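Local coordinates for FERM, ARHGEF and pleckstrin domain-containing protein 2 (Mus musculus, PDB 6D2K) that is the FERM domain of a guanine nucleotide exchange factor that, at full length, activates RAC1 and acts in semaphorin responses, actin remodelling and integrin signalling, at residues 46-51 with 87-92; 93-96 with 100-103. All coordinates share one frame; numbering follows the deposited sequence.

Interaction 1. Residues 46-51 with 87-92; sequences CDYFGL and FFPPDP
Tyr-48 turns an edge of its ring toward the Phe-87 carbonyl and its CE1 corner toward Pro-89. Phe-87 O lies near the ring plane, 3.5 Å from Tyr-48 CD1; this carbonyl is buried with no hydrogen-bonding partner in the model, and the ring C-H at CD1 may offer it a weakly polar neighbour. Farther out, Tyr-48 CE1 meets Pro-89 CG at 3.9 Å, the two side chains crossing at about a right angle. With CG anti to its carbonyl carbon (chi1 -70°), Tyr-48 holds its ring where the CD1-CE1 side faces Phe-87 O and Pro-89. The Phe-87 ring repeats the edge-on approach in the reverse direction: Asp-47 O sits near its plane, 3.4 Å from Phe-87 CD2. Between these two encounters the backbones are pinned by a nearly straight bond from Phe-87 N to Tyr-48 O (3.1 Å, 171° at the hydrogen). Phe-283 of helix 267-284, in the C-terminal PH-like lobe, stacks on Phe-87 and meets Tyr-48 edge-to-face. The backbone bond follows the antiparallel pairing of strands 49-54 and 79-85 just past its end, where the chain leaves the ubiquitin-like lobe of the FERM domain for the linker to the central lobe.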
ATOM      1  N   CYS A  46      -6.723  12.481   4.316  1.00 18.61           N
ATOM      2  CA  CYS A  46      -6.144  12.204   3.013  1.00 17.82           C
ATOM      3  C   CYS A  46      -4.619  12.084   3.052  1.00 17.59           C
ATOM      4  O   CYS A  46      -4.029  11.556   2.110  1.00 18.73           O
ATOM      5  CB  CYS A  46      -6.551  13.295   2.017  1.00 17.71           C
ATOM      6  SG  CYS A  46      -6.070  14.952   2.555  1.00 21.89           S
ATOM      7  N   ASP A  47      -3.975  12.548   4.120  1.00 16.40           N
ATOM      8  CA  ASP A  47      -2.508  12.503   4.178  1.00 19.60           C
ATOM      9  C   ASP A  47      -1.938  11.081   4.217  1.00 14.28           C
ATOM     10  O   ASP A  47      -0.752  10.868   3.946  1.00 16.56           O
ATOM     11  CB  ASP A  47      -1.932  13.380   5.309  1.00 22.51           C
ATOM     12  CG  ASP A  47      -2.519  13.061   6.684  1.00 26.61           C
ATOM     13  OD1 ASP A  47      -1.760  13.127   7.677  1.00 34.69           O
ATOM     14  OD2 ASP A  47      -3.731  12.773   6.782  1.00 31.42           O
ATOM     15  N   TYR A  48      -2.797  10.105   4.503  1.00 14.82           N
ATOM     16  CA  TYR A  48      -2.368   8.705   4.500  1.00 14.82           C
ATOM     17  C   TYR A  48      -2.359   8.098   3.110  1.00 14.32           C
ATOM     18  O   TYR A  48      -1.864   6.990   2.935  1.00 13.45           O
ATOM     19  CB  TYR A  48      -3.274   7.841   5.382  1.00 14.87           C
ATOM     20  CG  TYR A  48      -3.115   8.127   6.852  1.00 13.68           C
ATOM     21  CD1 TYR A  48      -2.148   7.476   7.605  1.00 13.44           C
ATOM     22  CD2 TYR A  48      -3.921   9.064   7.481  1.00 19.99           C
ATOM     23  CE1 TYR A  48      -1.984   7.751   8.949  1.00 16.38           C
ATOM     24  CE2 TYR A  48      -3.750   9.351   8.826  1.00 21.89           C
ATOM     25  CZ  TYR A  48      -2.790   8.693   9.544  1.00 19.32           C
ATOM     26  OH  TYR A  48      -2.633   8.970  10.884  1.00 28.65           O
ATOM     27  N   PHE A  49      -2.893   8.825   2.131  1.00 13.18           N
ATOM     28  CA  PHE A  49      -3.204   8.229   0.835  1.00 11.98           C
ATOM     29  C   PHE A  49      -2.419   8.839  -0.314  1.00 13.32           C
ATOM     30  O   PHE A  49      -1.830   9.913  -0.183  1.00 15.19           O
ATOM     31  CB  PHE A  49      -4.707   8.346   0.531  1.00 13.32           C
ATOM     32  CG  PHE A  49      -5.578   7.575   1.490  1.00 12.13           C
ATOM     33  CD1 PHE A  49      -6.029   6.313   1.169  1.00 13.57           C
ATOM     34  CD2 PHE A  49      -5.918   8.108   2.729  1.00 14.66           C
ATOM     35  CE1 PHE A  49      -6.830   5.601   2.044  1.00 13.53           C
ATOM     36  CE2 PHE A  49      -6.722   7.394   3.610  1.00 12.52           C
ATOM     37  CZ  PHE A  49      -7.169   6.142   3.272  1.00 13.43           C
ATOM     38  N   GLY A  50      -2.428   8.125  -1.435  1.00 13.42           N
ATOM     39  CA  GLY A  50      -1.826   8.605  -2.664  1.00 13.18           C
ATOM     40  C   GLY A  50      -2.514   8.007  -3.872  1.00 11.57           C
ATOM     41  O   GLY A  50      -3.500   7.263  -3.748  1.00 12.01           O
ATOM     42  N   LEU A  51      -2.008   8.357  -5.054  1.00 13.63           N
ATOM     43  CA  LEU A  51      -2.455   7.750  -6.292  1.00 12.48           C
ATOM     44  C   LEU A  51      -1.240   7.112  -6.928  1.00 11.37           C
ATOM     45  O   LEU A  51      -0.168   7.703  -6.939  1.00 12.43           O
ATOM     46  CB  LEU A  51      -3.032   8.806  -7.236  1.00 12.85           C
ATOM     47  CG  LEU A  51      -4.310   9.518  -6.779  1.00 12.25           C
ATOM     48  CD1 LEU A  51      -4.669  10.584  -7.810  1.00 19.15           C
ATOM     49  CD2 LEU A  51      -5.438   8.531  -6.612  1.00 14.93           C
ATOM     50  N   PHE A  87       0.796   5.463   3.558  1.00 11.83           N
ATOM     51  CA  PHE A  87       1.406   5.325   4.875  1.00 13.05           C
ATOM     52  C   PHE A  87       0.543   4.438   5.775  1.00 10.81           C
ATOM     53  O   PHE A  87      -0.594   4.775   6.081  1.00 12.89           O
ATOM     54  CB  PHE A  87       1.582   6.699   5.538  1.00 13.10           C
ATOM     55  CG  PHE A  87       2.437   7.651   4.749  1.00 11.90           C
ATOM     56  CD1 PHE A  87       3.807   7.447   4.641  1.00 14.24           C
ATOM     57  CD2 PHE A  87       1.870   8.734   4.101  1.00 16.40           C
ATOM     58  CE1 PHE A  87       4.597   8.323   3.900  1.00 15.86           C
ATOM     59  CE2 PHE A  87       2.663   9.612   3.365  1.00 16.97           C
ATOM     60  CZ  PHE A  87       4.022   9.402   3.269  1.00 18.49           C
ATOM     61  N   PHE A  88       1.097   3.305   6.199  1.00 12.12           N
ATOM     62  CA  PHE A  88       0.397   2.379   7.087  1.00 13.65           C
ATOM     63  C   PHE A  88       0.813   2.613   8.549  1.00 13.11           C
ATOM     64  O   PHE A  88       1.950   2.305   8.941  1.00 14.62           O
ATOM     65  CB  PHE A  88       0.717   0.938   6.680  1.00 12.68           C
ATOM     66  CG  PHE A  88       0.072   0.503   5.377  1.00 10.42           C
ATOM     67  CD1 PHE A  88      -1.109  -0.217   5.401  1.00 11.75           C
ATOM     68  CD2 PHE A  88       0.652   0.783   4.152  1.00 11.33           C
ATOM     69  CE1 PHE A  88      -1.718  -0.635   4.222  1.00 12.88           C
ATOM     70  CE2 PHE A  88       0.046   0.369   2.959  1.00 11.01           C
ATOM     71  CZ  PHE A  88      -1.136  -0.339   3.003  1.00 12.69           C
ATOM     72  N   PRO A  89      -0.090   3.181   9.364  1.00 12.17           N
ATOM     73  CA  PRO A  89       0.287   3.390  10.768  1.00 15.73           C
ATOM     74  C   PRO A  89       0.112   2.097  11.562  1.00 14.01           C
ATOM     75  O   PRO A  89      -0.591   1.191  11.114  1.00 16.18           O
ATOM     76  CB  PRO A  89      -0.717   4.443  11.229  1.00 13.96           C
ATOM     77  CG  PRO A  89      -1.964   4.102  10.454  1.00 14.35           C
ATOM     78  CD  PRO A  89      -1.461   3.653   9.090  1.00 13.92           C
ATOM     79  N   PRO A  90       0.757   2.001  12.731  1.00 14.95           N
ATOM     80  CA  PRO A  90       0.684   0.773  13.525  1.00 17.23           C
ATOM     81  C   PRO A  90      -0.723   0.461  14.052  1.00 15.42           C
ATOM     82  O   PRO A  90      -1.034  -0.718  14.230  1.00 18.61           O
ATOM     83  CB  PRO A  90       1.657   1.043  14.683  1.00 15.23           C
ATOM     84  CG  PRO A  90       1.812   2.522  14.723  1.00 20.05           C
ATOM     85  CD  PRO A  90       1.631   3.020  13.332  1.00 17.58           C
ATOM     86  N   ASP A  91      -1.554   1.474  14.284  1.00 16.58           N
ATOM     87  CA  ASP A  91      -2.890   1.255  14.866  1.00 17.18           C
ATOM     88  C   ASP A  91      -3.949   1.958  14.025  1.00 16.64           C
ATOM     89  O   ASP A  91      -4.450   3.013  14.400  1.00 16.87           O
ATOM     90  CB  ASP A  91      -2.927   1.765  16.317  1.00 19.08           C
ATOM     91  CG  ASP A  91      -4.059   1.148  17.144  1.00 28.52           C
ATOM     92  OD1 ASP A  91      -4.972   0.525  16.561  1.00 28.22           O
ATOM     93  OD2 ASP A  91      -4.025   1.288  18.391  1.00 29.22           O
ATOM     94  N   PRO A  92      -4.298   1.376  12.869  1.00 14.72           N
ATOM     95  CA  PRO A  92      -5.248   2.064  11.991  1.00 15.52           C
ATOM     96  C   PRO A  92      -6.665   2.120  12.577  1.00 15.00           C
ATOM     97  O   PRO A  92      -7.476   2.938  12.137  1.00 14.33           O
ATOM     98  CB  PRO A  92      -5.227   1.220  10.707  1.00 13.04           C
ATOM     99  CG  PRO A  92      -4.699  -0.113  11.122  1.00 15.46           C
ATOM    100  CD  PRO A  92      -3.767   0.135  12.279  1.00 15.65           C
TER

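Interaction 2. Residues 93-96 with 100-103; sequences GQLQ and TRYL
Arg-101 NH1 reaches Leu-95 O at 2.8 Å, but the N-H points well off the acceptor, with an angle of only 126° at the hydrogen, so the bond is weak despite the short distance. The oxygen lies near the guanidinium plane, at its edge. A bend in the arginine chain at chi3 (-69°) brings the group to the loop backbone instead of letting it run straight out from the helix. The methylenes at the bend are used as well: Arg-101 CD comes to 3.5 Å from Gly-93 O, and Arg-101 CG rests 4.1 Å from Leu-95 CB. Leu-184 of helix 176-187 touches the same arginine side chain.

The apolar half of the contact belongs to Leu-95 and Thr-100, whose side chains cross at about a right angle. Leu-95 presents both methyls to one threonine methyl: CD1 lies 3.6 Å and CD2 4.0 Å from Thr-100 CG2. The threonine rotamer sorts its two branches, placing CG2 anti to the backbone N and directing it at the leucine, while OG1, anti to the carbonyl carbon (chi1 -44°), is hydrogen-bonded to OE2 of Glu-45. The second carboxylate oxygen of Glu-45, OE1, accepts the backbone N-H of Gln-96, so a single acidic group ties the loop to the first turn of helix 98-113. The amino-terminal end of the helix may favour its negative charge. Polar and apolar grips thus divide the work: the methyl packing is close, the direct arginine bond is poorly aligned, and the buried threonine hydroxyl is satisfied through Glu-45, which implies that the loop's attachment to the helix relies on more than the arginine alone.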
ATOM      1  N   GLY A  93      -6.953   1.279  13.567  1.00 14.54           N
ATOM      2  CA  GLY A  93      -8.225   1.361  14.262  1.00 17.23           C
ATOM      3  C   GLY A  93      -8.385   2.711  14.939  1.00 15.72           C
ATOM      4  O   GLY A  93      -9.510   3.171  15.196  1.00 18.33           O
ATOM      5  N   GLN A  94      -7.251   3.359  15.223  1.00 16.32           N
ATOM      6  CA  GLN A  94      -7.273   4.684  15.839  1.00 18.50           C
ATOM      7  C   GLN A  94      -7.338   5.870  14.855  1.00 18.08           C
ATOM      8  O   GLN A  94      -7.279   7.026  15.266  1.00 20.88           O
ATOM      9  CB  GLN A  94      -6.116   4.829  16.835  1.00 25.56           C
ATOM     10  CG  GLN A  94      -6.178   3.807  17.964  1.00 26.14           C
ATOM     11  CD  GLN A  94      -7.514   3.814  18.695  1.00 30.49           C
ATOM     12  OE1 GLN A  94      -7.949   4.843  19.212  1.00 36.83           O
ATOM     13  NE2 GLN A  94      -8.174   2.664  18.732  1.00 31.50           N
ATOM     14  N   LEU A  95      -7.481   5.588  13.563  1.00 14.41           N
ATOM     15  CA  LEU A  95      -7.801   6.647  12.616  1.00 17.57           C
ATOM     16  C   LEU A  95      -9.092   7.350  13.050  1.00 19.67           C
ATOM     17  O   LEU A  95      -9.995   6.724  13.610  1.00 16.78           O
ATOM     18  CB  LEU A  95      -7.947   6.084  11.204  1.00 17.73           C
ATOM     19  CG  LEU A  95      -6.677   5.578  10.512  1.00 18.92           C
ATOM     20  CD1 LEU A  95      -7.058   4.649   9.371  1.00 19.95           C
ATOM     21  CD2 LEU A  95      -5.838   6.749   9.997  1.00 18.36           C
ATOM     22  N   GLN A  96      -9.189   8.647  12.782  1.00 18.71           N
ATOM     23  CA  GLN A  96     -10.270   9.458  13.350  1.00 19.23           C
ATOM     24  C   GLN A  96     -11.665   9.226  12.776  1.00 22.13           C
ATOM     25  O   GLN A  96     -12.661   9.427  13.470  1.00 21.95           O
ATOM     26  CB  GLN A  96      -9.927  10.942  13.232  1.00 21.59           C
ATOM     27  CG  GLN A  96      -8.603  11.308  13.853  1.00 27.94           C
ATOM     28  CD  GLN A  96      -8.782  12.020  15.164  1.00 38.46           C
ATOM     29  OE1 GLN A  96      -8.574  13.231  15.254  1.00 42.68           O
ATOM     30  NE2 GLN A  96      -9.187  11.278  16.193  1.00 34.24           N
ATOM     31  N   THR A 100     -12.283   6.545   6.899  1.00 14.17           N
ATOM     32  CA  THR A 100     -10.873   6.226   6.670  1.00 13.73           C
ATOM     33  C   THR A 100     -10.653   4.758   7.014  1.00 14.31           C
ATOM     34  O   THR A 100      -9.922   4.052   6.321  1.00 13.12           O
ATOM     35  CB  THR A 100      -9.930   7.072   7.539  1.00 14.91           C
ATOM     36  OG1 THR A 100     -10.353   8.438   7.524  1.00 17.14           O
ATOM     37  CG2 THR A 100      -8.494   6.996   7.009  1.00 17.09           C
ATOM     38  N   ARG A 101     -11.263   4.289   8.102  1.00 12.60           N
ATOM     39  CA  ARG A 101     -11.074   2.894   8.478  1.00 11.33           C
ATOM     40  C   ARG A 101     -11.663   1.963   7.427  1.00 13.58           C
ATOM     41  O   ARG A 101     -11.129   0.876   7.178  1.00 13.53           O
ATOM     42  CB  ARG A 101     -11.713   2.628   9.844  1.00 11.74           C
ATOM     43  CG  ARG A 101     -11.053   3.439  10.955  1.00 14.35           C
ATOM     44  CD  ARG A 101     -11.509   2.973  12.335  1.00 14.88           C
ATOM     45  NE  ARG A 101     -12.910   3.274  12.628  1.00 14.86           N
ATOM     46  CZ  ARG A 101     -13.350   4.420  13.141  1.00 17.36           C
ATOM     47  NH1 ARG A 101     -12.506   5.409  13.405  1.00 16.52           N
ATOM     48  NH2 ARG A 101     -14.647   4.580  13.392  1.00 19.90           N
ATOM     49  N   TYR A 102     -12.788   2.383   6.852  1.00 12.01           N
ATOM     50  CA  TYR A 102     -13.412   1.687   5.724  1.00 10.97           C
ATOM     51  C   TYR A 102     -12.433   1.590   4.543  1.00 12.19           C
ATOM     52  O   TYR A 102     -12.221   0.509   3.999  1.00 12.21           O
ATOM     53  CB  TYR A 102     -14.704   2.405   5.320  1.00 13.48           C
ATOM     54  CG  TYR A 102     -15.233   2.070   3.945  1.00 13.14           C
ATOM     55  CD1 TYR A 102     -15.659   0.784   3.624  1.00 14.04           C
ATOM     56  CD2 TYR A 102     -15.323   3.054   2.969  1.00 15.83           C
ATOM     57  CE1 TYR A 102     -16.152   0.491   2.360  1.00 13.15           C
ATOM     58  CE2 TYR A 102     -15.826   2.773   1.704  1.00 14.76           C
ATOM     59  CZ  TYR A 102     -16.242   1.491   1.407  1.00 14.60           C
ATOM     60  OH  TYR A 102     -16.742   1.201   0.158  1.00 17.41           O
ATOM     61  N   LEU A 103     -11.821   2.707   4.166  1.00 12.06           N
ATOM     62  CA  LEU A 103     -10.841   2.661   3.069  1.00 11.81           C
ATOM     63  C   LEU A 103      -9.648   1.762   3.394  1.00 11.27           C
ATOM     64  O   LEU A 103      -9.161   1.044   2.523  1.00 11.70           O
ATOM     65  CB  LEU A 103     -10.370   4.062   2.684  1.00 11.43           C
ATOM     66  CG  LEU A 103     -11.448   4.958   2.063  1.00 14.31           C
ATOM     67  CD1 LEU A 103     -10.785   6.222   1.532  1.00 15.74           C
ATOM     68  CD2 LEU A 103     -12.246   4.244   0.967  1.00 16.09           C
TER

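Interaction 1 and interaction 2 follow one another along the chain, their centres about 9 Å apart, and together trace its passage from the ubiquitin-like lobe into the central lobe of the FERM domain. Interaction 1 is partly buried and joins two distant parts of the sequence through a straight backbone bond and aromatic edges; interaction 2 is a buried local contact between a loop and the helix that follows it, relying on methyl packing and a weak arginine bond. They meet directly: Tyr-48 CE2 lies 3.5 Å from Leu-95 CD2, while the Phe-49 ring packs on Thr-100 and Leu-103. Helix 267-284 flanks the first contact, helix 176-187 the second.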